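Local structure of p-47 protein (Clostridium botulinum E1 str. 'BoNT E Beluga', 5WIX) at residues V183-K188 and N404-W409. The protein is of unknown function but has a BPI-like tubular lipid-binding (TULIP) fold, the architecture of bactericidal/permeability-increasing protein, which suggests, without proving, a role in lipid binding. Numbering follows the deposited sequence.
Sequences VWMNPK and NDIVNW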
ATOM      1  N   VAL A 183       7.099 -10.959   4.662  1.00101.28           N
ATOM      2  CA  VAL A 183       7.919 -11.201   3.484  1.00 97.16           C
ATOM      3  C   VAL A 183       7.238 -10.853   2.164  1.00 78.10           C
ATOM      4  O   VAL A 183       7.896 -10.414   1.218  1.00 92.34           O
ATOM      5  CB  VAL A 183       8.370 -12.676   3.456  1.00 92.94           C
ATOM      6  CG1 VAL A 183       9.318 -12.934   2.299  1.00 93.50           C
ATOM      7  CG2 VAL A 183       9.032 -13.039   4.783  1.00 86.37           C
ATOM      8  N   TRP A 184       5.927 -11.028   2.096  1.00 75.27           N
ATOM      9  CA  TRP A 184       5.247 -10.791   0.843  1.00 73.04           C
ATOM     10  C   TRP A 184       5.150  -9.306   0.532  1.00 92.05           C
ATOM     11  O   TRP A 184       4.847  -8.924  -0.598  1.00 91.11           O
ATOM     12  CB  TRP A 184       3.862 -11.396   0.863  1.00 85.43           C
ATOM     13  CG  TRP A 184       2.948 -10.816   1.876  1.00 83.65           C
ATOM     14  CD1 TRP A 184       2.714 -11.286   3.129  1.00 89.17           C
ATOM     15  CD2 TRP A 184       2.096  -9.675   1.712  1.00 89.26           C
ATOM     16  NE1 TRP A 184       1.785 -10.501   3.767  1.00 67.16           N
ATOM     17  CE2 TRP A 184       1.386  -9.507   2.919  1.00 77.10           C
ATOM     18  CE3 TRP A 184       1.876  -8.770   0.669  1.00 99.88           C
ATOM     19  CZ2 TRP A 184       0.470  -8.471   3.111  1.00 78.90           C
ATOM     20  CZ3 TRP A 184       0.964  -7.742   0.863  1.00 90.03           C
ATOM     21  CH2 TRP A 184       0.275  -7.601   2.074  1.00 75.13           C
ATOM     22  N   MET A 185       5.393  -8.478   1.542  1.00 92.19           N
ATOM     23  CA  MET A 185       5.349  -7.033   1.372  1.00 99.22           C
ATOM     24  C   MET A 185       6.698  -6.465   0.972  1.00105.52           C
ATOM     25  O   MET A 185       6.784  -5.306   0.564  1.00110.84           O
ATOM     26  CB  MET A 185       4.893  -6.338   2.654  1.00 93.86           C
ATOM     27  CG  MET A 185       3.415  -6.056   2.736  1.00 78.21           C
ATOM     28  SD  MET A 185       3.037  -5.150   4.249  1.00 81.67           S
ATOM     29  CE  MET A 185       3.322  -3.465   3.714  1.00105.53           C
ATOM     30  N   ASN A 186       7.749  -7.267   1.110  1.00100.35           N
ATOM     31  CA  ASN A 186       9.095  -6.787   0.824  1.00 94.63           C
ATOM     32  C   ASN A 186       9.244  -6.367  -0.631  1.00 95.27           C
ATOM     33  O   ASN A 186       8.918  -7.126  -1.540  1.00 94.10           O
ATOM     34  CB  ASN A 186      10.133  -7.849   1.179  1.00106.66           C
ATOM     35  CG  ASN A 186      10.246  -8.071   2.675  1.00110.50           C
ATOM     36  OD1 ASN A 186      10.027  -7.149   3.470  1.00 96.93           O
ATOM     37  ND2 ASN A 186      10.581  -9.303   3.070  1.00104.48           N
ATOM     38  N   PRO A 187       9.706  -5.126  -0.849  1.00 99.70           N
ATOM     39  CA  PRO A 187       9.900  -4.521  -2.172  1.00 81.57           C
ATOM     40  C   PRO A 187      11.232  -4.855  -2.816  1.00 91.10           C
ATOM     41  O   PRO A 187      12.245  -4.862  -2.121  1.00114.93           O
ATOM     42  CB  PRO A 187       9.839  -3.027  -1.876  1.00 80.64           C
ATOM     43  CG  PRO A 187      10.299  -2.905  -0.470  1.00 80.54           C
ATOM     44  CD  PRO A 187       9.855  -4.138   0.238  1.00 97.31           C
ATOM     45  N   LYS A 188      11.231  -5.098  -4.125  1.00 85.71           N
ATOM     46  CA  LYS A 188      12.473  -5.303  -4.875  1.00 97.71           C
ATOM     47  C   LYS A 188      12.852  -4.029  -5.614  1.00109.85           C
ATOM     48  O   LYS A 188      13.951  -3.502  -5.454  1.00103.41           O
ATOM     49  CB  LYS A 188      12.337  -6.458  -5.867  1.00109.14           C
ATOM     50  N   ASN A 404       2.879  -0.023   9.255  1.00 77.32           N
ATOM     51  CA  ASN A 404       4.195   0.339   9.778  1.00 81.00           C
ATOM     52  C   ASN A 404       5.359  -0.563   9.327  1.00 86.17           C
ATOM     53  O   ASN A 404       6.506  -0.343   9.719  1.00 91.70           O
ATOM     54  CB  ASN A 404       4.151   0.356  11.306  1.00 71.35           C
ATOM     55  CG  ASN A 404       3.483   1.603  11.859  1.00101.01           C
ATOM     56  OD1 ASN A 404       3.673   2.699  11.335  1.00115.76           O
ATOM     57  ND2 ASN A 404       2.704   1.442  12.925  1.00 90.43           N
ATOM     58  N   ASP A 405       5.078  -1.556   8.490  1.00 88.16           N
ATOM     59  CA  ASP A 405       6.050  -2.622   8.215  1.00103.06           C
ATOM     60  C   ASP A 405       7.155  -2.184   7.266  1.00 90.06           C
ATOM     61  O   ASP A 405       8.346  -2.296   7.575  1.00 97.85           O
ATOM     62  CB  ASP A 405       5.332  -3.856   7.645  1.00109.73           C
ATOM     63  CG  ASP A 405       6.230  -5.087   7.570  1.00107.13           C
ATOM     64  OD1 ASP A 405       6.547  -5.662   8.635  1.00120.40           O
ATOM     65  OD2 ASP A 405       6.591  -5.500   6.448  1.00100.94           O
ATOM     66  N   ILE A 406       6.758  -1.687   6.107  1.00 79.02           N
ATOM     67  CA  ILE A 406       7.745  -1.299   5.110  1.00 93.83           C
ATOM     68  C   ILE A 406       8.124   0.199   5.177  1.00 99.41           C
ATOM     69  O   ILE A 406       9.272   0.539   5.497  1.00 97.62           O
ATOM     70  CB  ILE A 406       7.251  -1.655   3.713  1.00 78.64           C
ATOM     71  CG1 ILE A 406       6.903  -3.134   3.688  1.00 85.77           C
ATOM     72  CG2 ILE A 406       8.324  -1.375   2.706  1.00 71.90           C
ATOM     73  CD1 ILE A 406       8.064  -4.004   4.085  1.00 94.40           C
ATOM     74  N   VAL A 407       7.174   1.091   4.899  1.00 71.75           N
ATOM     75  CA  VAL A 407       7.498   2.510   4.920  1.00 92.53           C
ATOM     76  C   VAL A 407       6.993   3.208   6.166  1.00 91.45           C
ATOM     77  O   VAL A 407       5.790   3.232   6.429  1.00 90.39           O
ATOM     78  CB  VAL A 407       6.936   3.255   3.703  1.00 86.15           C
ATOM     79  CG1 VAL A 407       7.231   4.718   3.831  1.00 75.22           C
ATOM     80  CG2 VAL A 407       7.538   2.720   2.418  1.00 80.13           C
ATOM     81  N   ASN A 408       7.933   3.766   6.924  1.00107.02           N
ATOM     82  CA  ASN A 408       7.621   4.678   8.015  1.00114.50           C
ATOM     83  C   ASN A 408       8.020   6.067   7.600  1.00109.95           C
ATOM     84  O   ASN A 408       9.206   6.361   7.456  1.00108.26           O
ATOM     85  CB  ASN A 408       8.354   4.295   9.301  1.00121.71           C
ATOM     86  CG  ASN A 408       8.141   2.856   9.684  1.00122.25           C
ATOM     87  OD1 ASN A 408       7.103   2.498  10.238  1.00133.85           O
ATOM     88  ND2 ASN A 408       9.126   2.018   9.393  1.00114.98           N
ATOM     89  N   TRP A 409       7.037   6.928   7.388  1.00113.41           N
ATOM     90  CA  TRP A 409       7.333   8.293   6.968  1.00107.62           C
ATOM     91  C   TRP A 409       7.941   9.102   8.101  1.00105.88           C
ATOM     92  O   TRP A 409       7.400   9.140   9.212  1.00101.06           O
ATOM     93  CB  TRP A 409       6.077   8.984   6.459  1.00 80.43           C
ATOM     94  CG  TRP A 409       5.503   8.333   5.268  1.00 81.20           C
ATOM     95  CD1 TRP A 409       4.440   7.477   5.232  1.00 85.40           C
ATOM     96  CD2 TRP A 409       5.956   8.468   3.917  1.00 85.67           C
ATOM     97  NE1 TRP A 409       4.200   7.076   3.942  1.00 91.70           N
ATOM     98  CE2 TRP A 409       5.114   7.668   3.116  1.00 76.11           C
ATOM     99  CE3 TRP A 409       6.980   9.199   3.302  1.00 92.60           C
ATOM    100  CZ2 TRP A 409       5.269   7.574   1.736  1.00 89.02           C
ATOM    101  CZ3 TRP A 409       7.136   9.099   1.934  1.00 96.21           C
ATOM    102  CH2 TRP A 409       6.285   8.296   1.164  1.00 94.53           C
TER
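I406 of the turn that leads into strand 407-409 packs its side chain against M185, N186 and P187, a small worked example of how an elongated TULIP-type fold, like that of bactericidal/permeability-increasing protein, is packed near its middle. The contact lies where the chain entering strand 187-195, at the edge of one antiparallel sheet, passes the turn before strand 407-409, which pairs with strand 174-177 of another. No hydrogen bond joins the two segments, so side-chain packing carries the contact. The dense part is apolar. The chains of M185 and I406 run past each other in opposite directions, and the methionine, bent at its last torsion (chi3 86°), brings CE to 3.6 Å from CG1 of I406. M185 CB lies 3.9 Å from the same I406 CG1. The other branch of the isoleucine, CG2, stands anti to the backbone N and meets the proline ring tip to tip, 4.0 Å from P187 CD. I25 and Y27 of strand 25-30 touch M185 and I406 respectively, and L176 touches P187, continuing the apolar packing beyond the two segments.

The other side is looser and more polar. D405 and N186 are both partly exposed, and D405 OD2 comes no nearer than 4.2 Å to M185 SD, the two side chains crossing obliquely. S180 provides the polar partner here: its OG is hydrogen-bonded to D405 OD2 and also to N186 OD1, linking the acid and the amide through a third residue. The CB of N186 points away from 404-409, yet the N186 side chain, crossing that of I406 at about a right angle, brings OD1, which is also bonded to S180, to 3.8 Å from the I406 CD1 methyl.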